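DNA repair protein PprA (Deinococcus deserti, PDB 6MC8) is a DNA-binding, filament-forming protein thought to act in the repair of radiation-induced DNA damage and in genome segregation. Local coordinates at residues His256-Gly268 with Met280-Gln292. The protein carries 2 engineered substitutions. Numbering follows the deposited sequence.
Sequences HFAVSSAVVRETG and MQREATETLDELQ
Strand 261-267, outermost in the four-stranded antiparallel sheet of this chain, packs on helix 274-304, with Ala262, Val264 and Glu266 meeting Met280, Ala284 and Leu288. The segment axes approach to 7.3 Å, their directions 147° apart. At the middle Ala262 CB sits 3.4 Å from Ala284 O and touches Leu288 CB; the small side chains of Ala262 and Ala284 let the backbones come close. Val264 splits its branches: CG1, anti to the backbone N (chi1 176°), lies 3.7 Å from Met280 CG, while CG2 reaches Ala284 CB; the extended chain of Glu283 runs across both methyls. Met280 SD lies 3.7 Å from Glu266 CB, and the bend at chi3 turns CE against Val264 O. Before the strand, Val259 CG1 fits against Leu291 CB at 3.9 Å and Leu288 CD1. There Gln292 NE2 donates to Val259 O (3.2 Å, 159° at the hydrogen), arriving above the carbonyl plane, while Gln292 OE1 accepts from Arg196. Cut back to an alanine, Gln292 would probably leave Val259 O without this donor and Arg196 with Asp289 but no amide acceptor. Strand, connection and helix form a beta-alpha hairpin, the helix layered on one sheet face as in two-layer alpha+beta packing.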
loop_
_atom_site.group_PDB
_atom_site.type_symbol
_atom_site.label_atom_id
_atom_site.label_comp_id
_atom_site.label_asym_id
_atom_site.label_seq_id
_atom_site.Cartn_x
_atom_site.Cartn_y
_atom_site.Cartn_z
ATOM N N HIS A 256 -17.008 28.912 -15.442
ATOM C CA HIS A 256 -16.734 28.439 -14.095
ATOM C C HIS A 256 -15.973 27.124 -14.059
ATOM O O HIS A 256 -15.638 26.651 -12.971
ATOM C CB HIS A 256 -18.050 28.293 -13.321
ATOM C CG HIS A 256 -18.852 29.552 -13.290
ATOM N ND1 HIS A 256 -18.515 30.627 -12.500
ATOM C CD2 HIS A 256 -19.936 29.932 -14.003
ATOM C CE1 HIS A 256 -19.375 31.605 -12.708
ATOM N NE2 HIS A 256 -20.248 31.208 -13.614
ATOM N N PHE A 257 -15.675 26.535 -15.210
ATOM C CA PHE A 257 -14.967 25.269 -15.296
ATOM C C PHE A 257 -14.041 25.303 -16.499
ATOM O O PHE A 257 -14.442 25.719 -17.586
ATOM C CB PHE A 257 -15.941 24.092 -15.409
ATOM C CG PHE A 257 -16.669 23.783 -14.139
ATOM C CD1 PHE A 257 -16.109 22.938 -13.201
ATOM C CD2 PHE A 257 -17.904 24.347 -13.874
ATOM C CE1 PHE A 257 -16.770 22.650 -12.033
ATOM C CE2 PHE A 257 -18.565 24.071 -12.702
ATOM C CZ PHE A 257 -17.999 23.216 -11.783
ATOM N N ALA A 258 -12.804 24.867 -16.296
ATOM C CA ALA A 258 -11.823 24.808 -17.365
ATOM C C ALA A 258 -11.055 23.498 -17.274
ATOM O O ALA A 258 -10.981 22.874 -16.216
ATOM C CB ALA A 258 -10.859 25.996 -17.310
ATOM N N VAL A 259 -10.482 23.093 -18.402
ATOM C CA VAL A 259 -9.636 21.906 -18.467
ATOM C C VAL A 259 -8.217 22.283 -18.076
ATOM O O VAL A 259 -7.613 23.174 -18.678
ATOM C CB VAL A 259 -9.668 21.277 -19.868
ATOM C CG1 VAL A 259 -8.624 20.185 -19.989
ATOM C CG2 VAL A 259 -11.018 20.700 -20.144
ATOM N N SER A 260 -7.681 21.597 -17.069
ATOM C CA SER A 260 -6.302 21.794 -16.659
ATOM C C SER A 260 -5.498 20.508 -16.542
ATOM O O SER A 260 -4.271 20.583 -16.454
ATOM C CB SER A 260 -6.236 22.542 -15.319
ATOM O OG SER A 260 -6.735 21.752 -14.263
ATOM N N SER A 261 -6.132 19.341 -16.551
ATOM C CA SER A 261 -5.403 18.094 -16.401
ATOM C C SER A 261 -5.915 17.058 -17.392
ATOM O O SER A 261 -6.883 17.281 -18.119
ATOM C CB SER A 261 -5.499 17.545 -14.973
ATOM O OG SER A 261 -4.833 18.384 -14.055
ATOM N N ALA A 262 -5.220 15.926 -17.421
ATOM C CA ALA A 262 -5.622 14.740 -18.158
ATOM C C ALA A 262 -4.985 13.535 -17.489
ATOM O O ALA A 262 -3.785 13.539 -17.210
ATOM C CB ALA A 262 -5.213 14.815 -19.631
ATOM N N VAL A 263 -5.790 12.512 -17.220
ATOM C CA VAL A 263 -5.357 11.345 -16.464
ATOM C C VAL A 263 -5.498 10.105 -17.336
ATOM O O VAL A 263 -6.549 9.878 -17.943
ATOM C CB VAL A 263 -6.167 11.196 -15.158
ATOM C CG1 VAL A 263 -5.720 9.975 -14.378
ATOM C CG2 VAL A 263 -6.048 12.443 -14.305
ATOM N N VAL A 264 -4.436 9.304 -17.402
ATOM C CA VAL A 264 -4.454 8.007 -18.068
ATOM C C VAL A 264 -4.218 6.932 -17.017
ATOM O O VAL A 264 -3.286 7.037 -16.212
ATOM C CB VAL A 264 -3.404 7.929 -19.192
ATOM C CG1 VAL A 264 -3.374 6.547 -19.808
ATOM C CG2 VAL A 264 -3.707 8.944 -20.257
ATOM N N ARG A 265 -5.068 5.906 -17.016
ATOM C CA ARG A 265 -4.994 4.822 -16.050
ATOM C C ARG A 265 -4.779 3.491 -16.758
ATOM O O ARG A 265 -5.144 3.319 -17.923
ATOM C CB ARG A 265 -6.262 4.758 -15.198
ATOM C CG ARG A 265 -6.422 5.938 -14.266
ATOM C CD ARG A 265 -7.711 5.858 -13.487
ATOM N NE ARG A 265 -7.873 6.989 -12.584
ATOM C CZ ARG A 265 -8.456 8.133 -12.917
ATOM N NH1 ARG A 265 -8.928 8.309 -14.139
ATOM N NH2 ARG A 265 -8.559 9.103 -12.029
ATOM N N GLU A 266 -4.170 2.553 -16.040
ATOM C CA GLU A 266 -3.881 1.226 -16.555
ATOM C C GLU A 266 -3.992 0.205 -15.435
ATOM O O GLU A 266 -3.367 0.353 -14.385
ATOM C CB GLU A 266 -2.487 1.159 -17.173
ATOM C CG GLU A 266 -2.146 -0.194 -17.755
ATOM C CD GLU A 266 -2.977 -0.544 -18.968
ATOM O OE1 GLU A 266 -3.358 0.365 -19.728
ATOM O OE2 GLU A 266 -3.271 -1.737 -19.151
ATOM N N THR A 267 -4.783 -0.834 -15.671
ATOM C CA THR A 267 -5.016 -1.883 -14.694
ATOM C C THR A 267 -4.440 -3.197 -15.200
ATOM O O THR A 267 -4.421 -3.464 -16.401
ATOM C CB THR A 267 -6.509 -2.054 -14.416
ATOM O OG1 THR A 267 -7.169 -2.477 -15.614
ATOM C CG2 THR A 267 -7.115 -0.744 -13.974
ATOM N N GLY A 268 -3.954 -4.010 -14.272
ATOM C CA GLY A 268 -3.526 -5.348 -14.617
ATOM C C GLY A 268 -2.043 -5.528 -14.862
ATOM O O GLY A 268 -1.208 -5.022 -14.110
ATOM N N MET A 280 1.638 6.142 -21.441
ATOM C CA MET A 280 0.516 6.711 -20.702
ATOM C C MET A 280 0.675 8.216 -20.527
ATOM O O MET A 280 -0.274 8.979 -20.735
ATOM C CB MET A 280 0.392 6.029 -19.340
ATOM C CG MET A 280 -0.196 4.638 -19.359
ATOM S SD MET A 280 0.065 3.735 -17.829
ATOM C CE MET A 280 -0.965 4.655 -16.708
ATOM N N GLN A 281 1.870 8.653 -20.124
ATOM C CA GLN A 281 2.140 10.076 -19.961
ATOM C C GLN A 281 2.101 10.803 -21.298
ATOM O O GLN A 281 1.628 11.943 -21.384
ATOM C CB GLN A 281 3.497 10.270 -19.289
ATOM C CG GLN A 281 3.815 11.707 -18.973
ATOM C CD GLN A 281 5.153 11.872 -18.325
ATOM O OE1 GLN A 281 5.881 10.908 -18.136
ATOM N NE2 GLN A 281 5.496 13.102 -17.989
ATOM N N ARG A 282 2.595 10.153 -22.352
ATOM C CA ARG A 282 2.573 10.745 -23.683
ATOM C C ARG A 282 1.147 10.840 -24.211
ATOM O O ARG A 282 0.820 11.757 -24.971
ATOM C CB ARG A 282 3.455 9.918 -24.615
ATOM C CG ARG A 282 3.775 10.541 -25.957
ATOM C CD ARG A 282 4.671 9.617 -26.777
ATOM N NE ARG A 282 5.940 9.346 -26.107
ATOM C CZ ARG A 282 6.320 8.148 -25.673
ATOM N NH1 ARG A 282 5.534 7.096 -25.850
ATOM N NH2 ARG A 282 7.489 8.000 -25.069
ATOM N N GLU A 283 0.284 9.903 -23.808
ATOM C CA GLU A 283 -1.136 10.007 -24.124
ATOM C C GLU A 283 -1.783 11.167 -23.379
ATOM O O GLU A 283 -2.560 11.926 -23.964
ATOM C CB GLU A 283 -1.850 8.698 -23.788
ATOM C CG GLU A 283 -3.349 8.720 -24.036
ATOM C CD GLU A 283 -4.031 7.431 -23.642
ATOM O OE1 GLU A 283 -3.335 6.506 -23.190
ATOM O OE2 GLU A 283 -5.268 7.347 -23.769
ATOM N N ALA A 284 -1.460 11.324 -22.094
ATOM C CA ALA A 284 -2.095 12.352 -21.276
ATOM C C ALA A 284 -1.651 13.749 -21.687
ATOM O O ALA A 284 -2.425 14.704 -21.587
ATOM C CB ALA A 284 -1.789 12.107 -19.801
ATOM N N THR A 285 -0.410 13.883 -22.154
ATOM C CA THR A 285 0.076 15.173 -22.631
ATOM C C THR A 285 -0.608 15.565 -23.938
ATOM O O THR A 285 -1.022 16.715 -24.114
ATOM C CB THR A 285 1.596 15.117 -22.794
ATOM O OG1 THR A 285 2.199 14.825 -21.528
ATOM C CG2 THR A 285 2.143 16.431 -23.302
ATOM N N GLU A 286 -0.752 14.609 -24.859
ATOM C CA GLU A 286 -1.484 14.863 -26.096
ATOM C C GLU A 286 -2.968 15.081 -25.837
ATOM O O GLU A 286 -3.619 15.849 -26.551
ATOM C CB GLU A 286 -1.280 13.710 -27.080
ATOM C CG GLU A 286 0.057 13.719 -27.795
ATOM C CD GLU A 286 0.144 14.805 -28.861
ATOM O OE1 GLU A 286 -0.883 15.086 -29.513
ATOM O OE2 GLU A 286 1.234 15.382 -29.043
ATOM N N THR A 287 -3.521 14.409 -24.827
ATOM C CA THR A 287 -4.924 14.618 -24.489
ATOM C C THR A 287 -5.129 15.988 -23.852
ATOM O O THR A 287 -6.104 16.678 -24.159
ATOM C CB THR A 287 -5.416 13.501 -23.564
ATOM O OG1 THR A 287 -5.199 12.236 -24.191
ATOM C CG2 THR A 287 -6.893 13.638 -23.281
ATOM N N LEU A 288 -4.191 16.416 -23.001
ATOM C CA LEU A 288 -4.302 17.727 -22.368
ATOM C C LEU A 288 -4.127 18.856 -23.376
ATOM O O LEU A 288 -4.833 19.867 -23.308
ATOM C CB LEU A 288 -3.282 17.862 -21.238
ATOM C CG LEU A 288 -3.276 19.210 -20.515
ATOM C CD1 LEU A 288 -4.605 19.471 -19.850
ATOM C CD2 LEU A 288 -2.152 19.296 -19.517
ATOM N N ASP A 289 -3.197 18.698 -24.320
ATOM C CA ASP A 289 -2.958 19.749 -25.304
ATOM C C ASP A 289 -4.134 19.885 -26.258
ATOM O O ASP A 289 -4.487 20.995 -26.667
ATOM C CB ASP A 289 -1.668 19.477 -26.080
ATOM C CG ASP A 289 -0.427 19.672 -25.238
ATOM O OD1 ASP A 289 -0.489 20.429 -24.253
ATOM O OD2 ASP A 289 0.619 19.085 -25.576
ATOM N N GLU A 290 -4.770 18.768 -26.605
ATOM C CA GLU A 290 -5.897 18.832 -27.526
ATOM C C GLU A 290 -7.155 19.357 -26.844
ATOM O O GLU A 290 -7.908 20.132 -27.443
ATOM C CB GLU A 290 -6.140 17.461 -28.162
ATOM C CG GLU A 290 -7.347 17.417 -29.087
ATOM C CD GLU A 290 -7.254 18.396 -30.253
ATOM O OE1 GLU A 290 -6.145 18.637 -30.772
ATOM O OE2 GLU A 290 -8.303 18.959 -30.626
ATOM N N LEU A 291 -7.386 18.968 -25.587
ATOM C CA LEU A 291 -8.564 19.438 -24.864
ATOM C C LEU A 291 -8.499 20.931 -24.582
ATOM O O LEU A 291 -9.529 21.611 -24.574
ATOM C CB LEU A 291 -8.729 18.664 -23.563
ATOM C CG LEU A 291 -9.267 17.245 -23.665
ATOM C CD1 LEU A 291 -9.046 16.568 -22.350
ATOM C CD2 LEU A 291 -10.736 17.266 -24.004
ATOM N N GLN A 292 -7.299 21.460 -24.366
ATOM C CA GLN A 292 -7.163 22.894 -24.148
ATOM C C GLN A 292 -7.254 23.668 -25.458
ATOM O O GLN A 292 -7.750 24.798 -25.476
ATOM C CB GLN A 292 -5.856 23.190 -23.418
ATOM C CG GLN A 292 -5.901 22.820 -21.951
ATOM C CD GLN A 292 -4.592 23.057 -21.234
ATOM O OE1 GLN A 292 -3.559 23.286 -21.854
ATOM N NE2 GLN A 292 -4.641 23.049 -19.917
#